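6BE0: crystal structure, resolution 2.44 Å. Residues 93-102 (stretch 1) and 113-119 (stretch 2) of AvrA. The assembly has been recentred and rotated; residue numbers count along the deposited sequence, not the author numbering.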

# COMPACT_ATOMS: atom_id res chain seq x y z
N SER A 93 -4.08 -5.39 14.27
CA SER A 93 -3.23 -6.54 14.54
C SER A 93 -3.46 -7.63 13.49
O SER A 93 -4.46 -7.62 12.78
CB SER A 93 -3.48 -7.10 15.94
OG SER A 93 -4.75 -7.73 16.02
N VAL A 94 -2.51 -8.56 13.42
CA VAL A 94 -2.62 -9.70 12.52
C VAL A 94 -3.83 -10.55 12.88
O VAL A 94 -4.52 -11.08 12.01
CB VAL A 94 -1.35 -10.58 12.58
CG1 VAL A 94 -1.50 -11.82 11.72
CG2 VAL A 94 -0.15 -9.77 12.14
N HIS A 95 -4.09 -10.68 14.18
CA HIS A 95 -5.23 -11.47 14.65
C HIS A 95 -6.54 -10.82 14.20
O HIS A 95 -7.47 -11.51 13.77
CB HIS A 95 -5.20 -11.61 16.17
CG HIS A 95 -6.36 -12.37 16.72
ND1 HIS A 95 -7.44 -11.76 17.32
CD2 HIS A 95 -6.63 -13.70 16.74
CE1 HIS A 95 -8.31 -12.67 17.69
NE2 HIS A 95 -7.84 -13.86 17.36
N GLU A 96 -6.61 -9.50 14.32
CA GLU A 96 -7.80 -8.77 13.93
C GLU A 96 -7.97 -8.81 12.41
O GLU A 96 -9.09 -8.73 11.90
CB GLU A 96 -7.71 -7.32 14.42
CG GLU A 96 -8.96 -6.49 14.16
CD GLU A 96 -8.85 -5.07 14.69
OE1 GLU A 96 -8.05 -4.85 15.63
OE2 GLU A 96 -9.56 -4.19 14.19
N LEU A 97 -6.86 -8.95 11.69
CA LEU A 97 -6.90 -9.09 10.24
C LEU A 97 -7.54 -10.41 9.83
O LEU A 97 -8.50 -10.43 9.07
CB LEU A 97 -5.50 -8.99 9.64
CG LEU A 97 -5.39 -9.27 8.13
CD1 LEU A 97 -5.90 -8.08 7.32
CD2 LEU A 97 -3.97 -9.63 7.74
N VAL A 98 -6.99 -11.51 10.34
CA VAL A 98 -7.41 -12.84 9.89
C VAL A 98 -8.84 -13.14 10.34
O VAL A 98 -9.58 -13.82 9.63
CB VAL A 98 -6.46 -13.94 10.41
CG1 VAL A 98 -5.08 -13.78 9.81
CG2 VAL A 98 -6.40 -13.94 11.94
N SER A 99 -9.23 -12.63 11.50
CA SER A 99 -10.59 -12.80 11.97
C SER A 99 -11.55 -11.92 11.16
O SER A 99 -12.72 -12.26 11.00
CB SER A 99 -10.70 -12.47 13.47
OG SER A 99 -10.44 -11.10 13.71
N SER A 100 -11.04 -10.80 10.66
CA SER A 100 -11.83 -9.93 9.78
C SER A 100 -11.93 -10.54 8.39
O SER A 100 -12.94 -10.39 7.70
CB SER A 100 -11.21 -8.54 9.69
OG SER A 100 -11.38 -7.82 10.89
N ILE A 101 -10.88 -11.23 7.96
CA ILE A 101 -10.91 -11.95 6.69
C ILE A 101 -11.96 -13.05 6.75
O ILE A 101 -12.69 -13.28 5.79
CB ILE A 101 -9.53 -12.55 6.34
CG1 ILE A 101 -8.56 -11.44 5.92
CG2 ILE A 101 -9.64 -13.56 5.20
CD1 ILE A 101 -7.11 -11.87 5.81
N LYS A 102 -12.05 -13.72 7.90
CA LYS A 102 -13.06 -14.76 8.10
C LYS A 102 -14.46 -14.16 8.04
O LYS A 102 -15.34 -14.70 7.38
CB LYS A 102 -12.85 -15.47 9.43
CG LYS A 102 -13.65 -16.76 9.57
CD LYS A 102 -13.39 -17.45 10.90
CE LYS A 102 -14.22 -18.73 11.03
NZ LYS A 102 -13.62 -19.91 10.33
N ARG A 113 -10.47 -4.80 1.10
CA ARG A 113 -9.08 -4.47 1.42
C ARG A 113 -8.92 -4.19 2.90
O ARG A 113 -9.88 -3.82 3.58
CB ARG A 113 -8.60 -3.26 0.61
CG ARG A 113 -8.44 -3.53 -0.87
CD ARG A 113 -9.73 -3.30 -1.63
NE ARG A 113 -9.72 -3.95 -2.93
CZ ARG A 113 -10.77 -4.02 -3.74
NH1 ARG A 113 -11.93 -3.47 -3.38
NH2 ARG A 113 -10.67 -4.64 -4.91
N PHE A 114 -7.71 -4.38 3.40
CA PHE A 114 -7.42 -4.20 4.81
C PHE A 114 -6.12 -3.44 5.01
O PHE A 114 -5.09 -3.84 4.49
CB PHE A 114 -7.32 -5.55 5.52
CG PHE A 114 -8.56 -6.39 5.39
CD1 PHE A 114 -8.69 -7.29 4.35
CD2 PHE A 114 -9.58 -6.28 6.31
CE1 PHE A 114 -9.82 -8.07 4.23
CE2 PHE A 114 -10.72 -7.06 6.20
CZ PHE A 114 -10.84 -7.96 5.15
N LEU A 115 -6.18 -2.34 5.77
CA LEU A 115 -4.97 -1.73 6.31
C LEU A 115 -4.70 -2.37 7.66
O LEU A 115 -5.51 -2.25 8.58
CB LEU A 115 -5.11 -0.22 6.45
CG LEU A 115 -5.27 0.61 5.18
CD1 LEU A 115 -5.11 2.08 5.51
CD2 LEU A 115 -4.28 0.19 4.10
N VAL A 116 -3.57 -3.06 7.77
CA VAL A 116 -3.24 -3.81 8.98
C VAL A 116 -1.94 -3.32 9.60
O VAL A 116 -0.90 -3.27 8.95
CB VAL A 116 -3.14 -5.33 8.68
CG1 VAL A 116 -2.20 -5.60 7.51
CG2 VAL A 116 -2.71 -6.10 9.93
N ASN A 117 -2.01 -2.95 10.88
CA ASN A 117 -0.82 -2.69 11.66
C ASN A 117 -0.26 -4.01 12.18
O ASN A 117 -0.81 -4.61 13.10
CB ASN A 117 -1.11 -1.75 12.83
CG ASN A 117 0.14 -1.37 13.60
OD1 ASN A 117 1.26 -1.64 13.16
ND2 ASN A 117 -0.04 -0.72 14.75
N MET A 118 0.84 -4.45 11.57
CA MET A 118 1.39 -5.77 11.87
C MET A 118 2.27 -5.72 13.11
O MET A 118 2.48 -6.74 13.77
CB MET A 118 2.20 -6.28 10.67
CG MET A 118 1.56 -5.98 9.32
SD MET A 118 1.69 -7.34 8.15
CE MET A 118 0.21 -8.25 8.57
N GLY A 119 2.79 -4.54 13.43
CA GLY A 119 3.66 -4.38 14.58
C GLY A 119 2.91 -4.42 15.89
O GLY A 119 1.70 -4.17 15.94
O HOH W 1 0.08 -7.86 15.05

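Helix 94-102 packs on strand 113-117 in a roughly antiparallel sense, at 154° and with a closest axial approach of 8.0 Å. No direct hydrogen bond joins the two stretches. The contact is mainly apolar.

Ser 93 is the N-cap. Its CB points away from the strand, and the p rotamer (chi1 70°) sets OG to accept from Glu 96 N at 3.1 Å. This satisfies an amide that has no helical carbonyl partner in the first turn. The backbone of Ser 93 lies against the strand end instead: its CA makes a CA-H...O contact with Asn 117 O at 3.4 Å. A water links the next amide across the gap, accepting from Val 94 N (3.1 Å) and donating to Met 118 O (2.9 Å).

Leu 97 is central. Its CB points sideways, but with chi1 t and chi2 p the end of the side chain comes nearer the strand. CD1 reaches Phe 114 CB at 3.4 Å, a tight contact. Leu 97 CB also meets Val 116 CG2 at 4.0 Å. Phe 114 and Val 116 both point toward the helix, while Leu 115 between them points away, as strand alternation requires.

The Phe 114 ring, with chi1 m and chi2 91°, extends along the helix. Its CE1 lies 4.0 Å from Ile 101 CG1, and its CE2 lies 3.8 Å from Ser 100 CB. Ser 100 points toward the strand, yet its m rotamer lets OG donate back to Glu 96 O at 2.7 Å. The hydroxyl is thus satisfied within the helix, and carbon faces the ring.

Met 118 starts away from the helix, but its chain bends back. Chi2 is off-well at -140° and chi3 is p. The terminal CE comes within 3.9 Å of Val 94 CG2, whose side chain is t.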